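Local structure of Cyp101j2 (Sphingobium yanoikuyae, 5KYO) at residues Arg147-Glu150 and Gln151-Asp155; Asp37-Ala41 and Asp42-Asp46; Gly248-Gly252 and Arg253-Asp257. The protein is a haem-dependent cytochrome P450 monooxygenase that probably hydroxylates the monoterpenoid 1,8-cineole. One frame throughout, in Å; residues are numbered along the deposited sequence.

Contact 1 (Arg147-Glu150 and Gln151-Asp155); sequences RPIE and QVVTD
Ile149 and Glu150 meet Val153 and Thr154 one turn further along, a local helical contact in the opening turns of helix 149-164, with the Ile149 side chain about 9 Å from the haem. Two successive i to i+4 backbone bonds build it: Val153 N donates to Ile149 O at 2.9 Å, and Thr154 N to Glu150 O at 3.0 Å. The second carbonyl is gripped twice, because Thr154 OG1 also donates to Glu150 O, at 3.0 Å. The hydroxyl comes from above the carbonyl plane, on the opposite face from the amide. What allows this is the Thr154 torsion (chi1 -65°), which lays OG1 beside its own backbone N and turns it back down the helix. This helix matches the D helix of the P450 fold, which packs against the E and L helices in the conserved core bundle. Accordingly Ile149 touches Ile184 and Ile188 of helix 181-188 and Leu384 of helix 382-399, while Thr154 rests on Val391 of the latter. Within the turn, the CG2 methyls of Ile149 and Val153 meet at 4.0 Å, their side chains crossing obliquely, and Val153 CG2 lies 3.4 Å from Ile149 O. On the more exposed side, a water takes the place of a direct turn bond: it donates to Arg147 O at 2.9 Å and accepts from Gln151 N at 3.0 Å. Gln151, bent at chi2 (53°), sends NE2 along the helix to Asp155 OD1 at 2.7 Å; the oxygen is met from above the carboxylate plane, while OD1 lies close to the plane of the Gln151 amide.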
loop_
_atom_site.group_PDB
_atom_site.type_symbol
_atom_site.label_atom_id
_atom_site.label_comp_id
_atom_site.label_asym_id
_atom_site.label_seq_id
_atom_site.Cartn_x
_atom_site.Cartn_y
_atom_site.Cartn_z
ATOM N N ARG A 147 18.751 8.162 3.796
ATOM C CA ARG A 147 19.970 7.955 3.006
ATOM C C ARG A 147 20.732 6.639 3.283
ATOM O O ARG A 147 21.131 5.957 2.328
ATOM C CB ARG A 147 20.926 9.134 3.208
ATOM C CG ARG A 147 21.415 9.764 1.920
ATOM C CD ARG A 147 20.354 10.668 1.324
ATOM N N PRO A 148 20.926 6.263 4.563
ATOM C CA PRO A 148 21.680 5.021 4.790
ATOM C C PRO A 148 20.885 3.757 4.488
ATOM O O PRO A 148 21.445 2.663 4.497
ATOM C CB PRO A 148 22.013 5.071 6.293
ATOM C CG PRO A 148 21.713 6.460 6.734
ATOM C CD PRO A 148 20.626 6.939 5.843
ATOM N N ILE A 149 19.591 3.896 4.235
ATOM C CA ILE A 149 18.762 2.717 4.031
ATOM C C ILE A 149 19.068 2.103 2.661
ATOM O O ILE A 149 18.899 0.900 2.467
ATOM C CB ILE A 149 17.269 3.061 4.184
ATOM C CG1 ILE A 149 17.020 3.615 5.592
ATOM C CG2 ILE A 149 16.370 1.854 3.923
ATOM C CD1 ILE A 149 17.652 2.787 6.714
ATOM N N GLU A 150 19.554 2.917 1.724
ATOM C CA GLU A 150 19.824 2.408 0.386
ATOM C C GLU A 150 20.794 1.218 0.397
ATOM O O GLU A 150 20.551 0.217 -0.280
ATOM C CB GLU A 150 20.355 3.512 -0.543
ATOM C CG GLU A 150 20.430 3.001 -2.008
ATOM C CD GLU A 150 20.648 4.088 -3.039
ATOM O OE1 GLU A 150 20.878 5.253 -2.658
ATOM O OE2 GLU A 150 20.591 3.766 -4.247
ATOM N N GLN A 151 21.880 1.310 1.163
ATOM C CA GLN A 151 22.843 0.216 1.229
ATOM C C GLN A 151 22.266 -0.975 1.988
ATOM O O GLN A 151 22.605 -2.119 1.723
ATOM C CB GLN A 151 24.149 0.681 1.887
ATOM C CG GLN A 151 25.318 -0.279 1.692
ATOM C CD GLN A 151 25.557 -0.620 0.228
ATOM O OE1 GLN A 151 25.889 0.252 -0.573
ATOM N NE2 GLN A 151 25.403 -1.893 -0.122
ATOM N N VAL A 152 21.384 -0.700 2.941
ATOM C CA VAL A 152 20.672 -1.780 3.619
ATOM C C VAL A 152 19.784 -2.590 2.647
ATOM O O VAL A 152 19.772 -3.830 2.685
ATOM C CB VAL A 152 19.823 -1.219 4.781
ATOM C CG1 VAL A 152 18.864 -2.247 5.290
ATOM C CG2 VAL A 152 20.750 -0.741 5.910
ATOM N N VAL A 153 19.065 -1.898 1.769
ATOM C CA VAL A 153 18.208 -2.590 0.813
ATOM C C VAL A 153 19.117 -3.333 -0.168
ATOM O O VAL A 153 18.862 -4.474 -0.504
ATOM C CB VAL A 153 17.256 -1.637 0.049
ATOM C CG1 VAL A 153 16.340 -2.432 -0.893
ATOM C CG2 VAL A 153 16.403 -0.842 1.015
ATOM N N THR A 154 20.217 -2.702 -0.564
ATOM C CA THR A 154 21.127 -3.324 -1.523
ATOM C C THR A 154 21.699 -4.641 -1.004
ATOM O O THR A 154 21.670 -5.646 -1.688
ATOM C CB THR A 154 22.269 -2.374 -1.883
ATOM O OG1 THR A 154 21.730 -1.240 -2.571
ATOM C CG2 THR A 154 23.303 -3.069 -2.774
ATOM N N ASP A 155 22.214 -4.639 0.219
ATOM C CA ASP A 155 22.841 -5.843 0.762
ATOM C C ASP A 155 21.844 -6.964 0.964
ATOM O O ASP A 155 22.181 -8.134 0.792
ATOM C CB ASP A 155 23.538 -5.535 2.105
ATOM C CG ASP A 155 24.716 -4.601 1.944
ATOM O OD1 ASP A 155 25.210 -4.453 0.805
ATOM O OD2 ASP A 155 25.152 -4.021 2.959
HETATM O O HOH W 1 23.127 3.935 1.709
#

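Contact 2 (Asp37-Ala41 and Asp42-Asp46)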
loop_
_atom_site.group_PDB
_atom_site.type_symbol
_atom_site.label_atom_id
_atom_site.label_comp_id
_atom_site.label_asym_id
_atom_site.label_seq_id
_atom_site.Cartn_x
_atom_site.Cartn_y
_atom_site.Cartn_z
ATOM N N ASP A 37 -32.687 3.291 3.110
ATOM C CA ASP A 37 -33.612 4.151 2.370
ATOM C C ASP A 37 -32.938 5.356 1.722
ATOM O O ASP A 37 -33.608 6.192 1.116
ATOM C CB ASP A 37 -34.736 4.634 3.289
ATOM N N ASN A 38 -31.619 5.463 1.845
ATOM C CA ASN A 38 -30.921 6.515 1.124
ATOM C C ASN A 38 -30.217 5.939 -0.102
ATOM O O ASN A 38 -29.512 6.646 -0.821
ATOM C CB ASN A 38 -29.930 7.244 2.030
ATOM C CG ASN A 38 -28.780 6.368 2.469
ATOM O OD1 ASN A 38 -28.972 5.251 2.962
ATOM N ND2 ASN A 38 -27.565 6.873 2.288
ATOM N N VAL A 39 -30.436 4.653 -0.353
ATOM C CA VAL A 39 -29.801 3.992 -1.490
ATOM C C VAL A 39 -30.804 3.659 -2.591
ATOM O O VAL A 39 -31.539 2.691 -2.476
ATOM C CB VAL A 39 -29.087 2.689 -1.051
ATOM C CG1 VAL A 39 -28.423 2.010 -2.238
ATOM C CG2 VAL A 39 -28.061 2.982 0.047
ATOM N N PRO A 40 -30.848 4.474 -3.655
ATOM C CA PRO A 40 -31.614 4.051 -4.836
ATOM C C PRO A 40 -31.146 2.687 -5.334
ATOM O O PRO A 40 -29.945 2.438 -5.395
ATOM C CB PRO A 40 -31.316 5.147 -5.870
ATOM C CG PRO A 40 -30.101 5.857 -5.350
ATOM C CD PRO A 40 -30.209 5.781 -3.856
ATOM N N ALA A 41 -32.087 1.812 -5.672
ATOM C CA ALA A 41 -31.749 0.476 -6.146
ATOM C C ALA A 41 -31.081 0.546 -7.519
ATOM O O ALA A 41 -30.524 -0.436 -8.004
ATOM C CB ALA A 41 -32.992 -0.399 -6.193
ATOM N N ASP A 42 -31.149 1.721 -8.136
ATOM C CA ASP A 42 -30.475 1.979 -9.399
ATOM C C ASP A 42 -28.952 2.017 -9.220
ATOM O O ASP A 42 -28.203 1.873 -10.187
ATOM C CB ASP A 42 -30.967 3.300 -9.995
ATOM C CG ASP A 42 -30.532 3.492 -11.436
ATOM O OD1 ASP A 42 -30.180 2.487 -12.092
ATOM O OD2 ASP A 42 -30.561 4.646 -11.918
ATOM N N ARG A 43 -28.497 2.209 -7.985
ATOM C CA ARG A 43 -27.060 2.288 -7.716
ATOM C C ARG A 43 -26.507 1.051 -7.012
ATOM O O ARG A 43 -25.368 1.051 -6.548
ATOM C CB ARG A 43 -26.750 3.536 -6.889
ATOM C CG ARG A 43 -27.265 4.810 -7.544
ATOM C CD ARG A 43 -26.287 5.950 -7.392
ATOM N NE ARG A 43 -26.822 7.206 -7.911
ATOM C CZ ARG A 43 -26.127 8.333 -7.981
ATOM N NH1 ARG A 43 -24.868 8.357 -7.572
ATOM N NH2 ARG A 43 -26.683 9.435 -8.465
ATOM N N VAL A 44 -27.308 -0.008 -6.953
ATOM C CA VAL A 44 -26.900 -1.271 -6.332
ATOM C C VAL A 44 -26.040 -2.147 -7.263
ATOM O O VAL A 44 -26.373 -2.304 -8.445
ATOM C CB VAL A 44 -28.145 -2.059 -5.882
ATOM C CG1 VAL A 44 -27.757 -3.419 -5.336
ATOM C CG2 VAL A 44 -28.899 -1.259 -4.842
ATOM N N PHE A 45 -24.943 -2.704 -6.731
ATOM C CA PHE A 45 -24.038 -3.562 -7.504
ATOM C C PHE A 45 -23.305 -4.541 -6.578
ATOM O O PHE A 45 -23.238 -4.323 -5.370
ATOM C CB PHE A 45 -23.096 -2.681 -8.360
ATOM C CG PHE A 45 -21.880 -2.151 -7.641
ATOM C CD1 PHE A 45 -20.604 -2.292 -8.187
ATOM C CD2 PHE A 45 -22.009 -1.535 -6.409
ATOM C CE1 PHE A 45 -19.507 -1.789 -7.545
ATOM C CE2 PHE A 45 -20.915 -1.040 -5.769
ATOM C CZ PHE A 45 -19.659 -1.168 -6.326
ATOM N N ASP A 46 -22.831 -5.647 -7.148
ATOM C CA ASP A 46 -22.369 -6.806 -6.380
ATOM C C ASP A 46 -20.862 -6.788 -6.192
ATOM O O ASP A 46 -20.118 -7.482 -6.894
ATOM C CB ASP A 46 -22.832 -8.100 -7.073
ATOM C CG ASP A 46 -22.469 -9.366 -6.293
ATOM O OD1 ASP A 46 -21.997 -9.259 -5.140
ATOM O OD2 ASP A 46 -22.679 -10.479 -6.830
HETATM O O HOH W 2 -29.067 -1.041 -9.832
#
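Pro40 and Arg43 lie skewed across one another, the ring's CG meeting the aliphatic part of the arginine at Arg43 CG, 3.7 Å away. Arg43 CG stands anti to its own carbonyl carbon, beside the backbone N (chi1 -55°), which brings the methylene up to the proline; the chain then bends at chi2 and runs on nearly straight to the guanidinium. The backbone turns between them. Arg43 N donates to Pro40 O at 3.0 Å, reaching the oxygen from well above the carbonyl plane, and Val44 N makes a weak bond of 3.4 Å to Ala41 O. Ala41 and Asp42 in the first turn, and Asp42 and Arg43 in the second, have type I angles; two type I beta turns therefore overlap in the N-terminal loop ahead of helix 59-69. Val44 CG2, anti to its carbonyl carbon, packs back over Ala41 CA at 3.6 Å, and the same methyl lies 4.2 Å from Val39 CG1. Val39 in turn rests on Trp76 and Trp84 of the neighbouring strands, and the backbone of Arg43 bonds to Trp76, attaching the turn to edge strand 74-77. Asp42 OD2, beyond the turn, is hydrogen-bonded to His72 NE2. The chemistry divides the arginine in two: its CG packs on Pro40, and its side chain also touches Val332, while its polar end is held by carbonyl oxygens, Glu330 O at NH2 and, weakly, Leu74 O at NH1, which would probably fix its rotation without cancelling its charge.

Contact 3 (Gly248-Gly252 and Arg253-Asp257); sequences GEVGG and RPLTD
Val250 and Arg253 each hold a branch in the crowded position between backbone N and carbonyl carbon, CG2 in the valine and CG in the arginine (chi1 55°). From there the arginine runs extended to NE and turns at its last torsion (95°), presenting one guanidinium face to the methyl: Val250 CG2 sits 3.7 Å above that plane, offset toward the rim. Arg253 NH1 donates to Pro254 O, close to the guanidinium plane, at 3.0 Å, and with the Glu259 salt bridge at NH2 this probably fixes the rotation. Behind the side chains, Val250 N donates to Arg253 O at 3.2 Å across the Gly251-Gly252 bend, and Glu249 CA adds a CH...O contact to that oxygen. Gly252, at positive phi, takes a conformation that calls for glycine. On the inner side Val250 CG2 meets Leu255 CD2 at 4.0 Å, the two crossing at about a right angle, and both residues pack on Phe133 of helix 131-140. The loop leads into helix 257-270, with Thr256 as N-cap. A leucine in place of Arg253 lacks the guanidinium and would probably leave Glu259 without its cation and Pro254 O without this donor. Glu259 OE1 accepts from Thr256 N, as in a capping box, while OE2 pairs with Arg253, which lets one carboxylate serve both the helix cap and the loop arginine.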
loop_
_atom_site.group_PDB
_atom_site.type_symbol
_atom_site.label_atom_id
_atom_site.label_comp_id
_atom_site.label_asym_id
_atom_site.label_seq_id
_atom_site.Cartn_x
_atom_site.Cartn_y
_atom_site.Cartn_z
ATOM N N GLY A 248 11.217 15.308 18.684
ATOM C CA GLY A 248 10.329 16.182 17.947
ATOM C C GLY A 248 9.189 16.682 18.814
ATOM O O GLY A 248 9.061 16.304 19.978
ATOM N N GLU A 249 8.363 17.551 18.244
ATOM C CA GLU A 249 7.130 17.997 18.889
ATOM C C GLU A 249 6.015 17.960 17.857
ATOM O O GLU A 249 6.285 17.852 16.660
ATOM C CB GLU A 249 7.286 19.406 19.467
ATOM C CG GLU A 249 8.385 19.530 20.507
ATOM C CD GLU A 249 8.216 20.748 21.391
ATOM O OE1 GLU A 249 7.952 21.845 20.853
ATOM O OE2 GLU A 249 8.342 20.605 22.625
ATOM N N VAL A 250 4.766 18.032 18.308
ATOM C CA VAL A 250 3.656 18.188 17.376
ATOM C C VAL A 250 2.798 19.405 17.726
ATOM O O VAL A 250 2.624 20.305 16.900
ATOM C CB VAL A 250 2.781 16.915 17.312
ATOM C CG1 VAL A 250 3.415 15.883 16.391
ATOM C CG2 VAL A 250 2.555 16.329 18.709
ATOM N N GLY A 251 2.290 19.453 18.952
ATOM C CA GLY A 251 1.535 20.608 19.397
ATOM C C GLY A 251 2.437 21.558 20.159
ATOM O O GLY A 251 1.969 22.412 20.909
ATOM N N GLY A 252 3.743 21.418 19.960
ATOM C CA GLY A 252 4.707 22.142 20.768
ATOM C C GLY A 252 4.969 21.369 22.043
ATOM O O GLY A 252 5.649 21.845 22.954
ATOM N N ARG A 253 4.400 20.167 22.096
ATOM C CA ARG A 253 4.602 19.225 23.189
ATOM C C ARG A 253 5.238 17.958 22.644
ATOM O O ARG A 253 4.998 17.581 21.481
ATOM C CB ARG A 253 3.278 18.880 23.874
ATOM C CG ARG A 253 2.214 18.361 22.897
ATOM C CD ARG A 253 1.245 17.373 23.553
ATOM N NE ARG A 253 0.284 16.812 22.596
ATOM C CZ ARG A 253 0.445 15.655 21.955
ATOM N NH1 ARG A 253 1.535 14.919 22.162
ATOM N NH2 ARG A 253 -0.485 15.228 21.108
ATOM N N PRO A 254 6.043 17.284 23.470
ATOM C CA PRO A 254 6.607 15.995 23.059
ATOM C C PRO A 254 5.545 14.949 22.684
ATOM O O PRO A 254 4.386 15.051 23.085
ATOM C CB PRO A 254 7.383 15.550 24.302
ATOM C CG PRO A 254 7.776 16.816 24.957
ATOM C CD PRO A 254 6.639 17.774 24.724
ATOM N N LEU A 255 5.940 13.942 21.920
ATOM C CA LEU A 255 5.062 12.792 21.716
ATOM C C LEU A 255 4.989 11.971 22.993
ATOM O O LEU A 255 5.975 11.848 23.715
ATOM C CB LEU A 255 5.560 11.896 20.570
ATOM C CG LEU A 255 5.436 12.311 19.108
ATOM C CD1 LEU A 255 6.014 11.219 18.212
ATOM C CD2 LEU A 255 3.999 12.563 18.757
ATOM N N THR A 256 3.824 11.393 23.257
ATOM C CA THR A 256 3.686 10.398 24.306
ATOM C C THR A 256 4.164 9.051 23.797
ATOM O O THR A 256 4.253 8.843 22.582
ATOM C CB THR A 256 2.226 10.264 24.772
ATOM O OG1 THR A 256 1.455 9.674 23.720
ATOM C CG2 THR A 256 1.646 11.636 25.122
ATOM N N ASP A 257 4.465 8.137 24.718
ATOM C CA ASP A 257 4.775 6.768 24.350
ATOM C C ASP A 257 3.699 6.131 23.463
ATOM O O ASP A 257 4.013 5.452 22.480
ATOM C CB ASP A 257 4.964 5.929 25.591
ATOM C CG ASP A 257 6.352 6.060 26.150
ATOM O OD1 ASP A 257 7.059 7.008 25.724
ATOM O OD2 ASP A 257 6.728 5.209 26.991
#

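In the fold
From the N terminus, contact 2 comes first: Asp37-Asp46 makes a pair of tight turns ahead of helix 59-69 and ties the N-terminal loop to the edge strand 74-77 and to strand 332-334. Contact 1 follows, winding up the start of helix 149-164 against helices 181-188 and 382-399. Contact 3 closes last, a glycine bend linking helix 241-246 to helix 257-270 and resting on helix 131-140. The three are strictly in series; none nests in or crosses another, and none touch. Contacts 1 and 2 lie on opposite sides of the chain's centre, their own centres about 50 Å apart, whereas contacts 1 and 3 are separated by about 29 Å between centres.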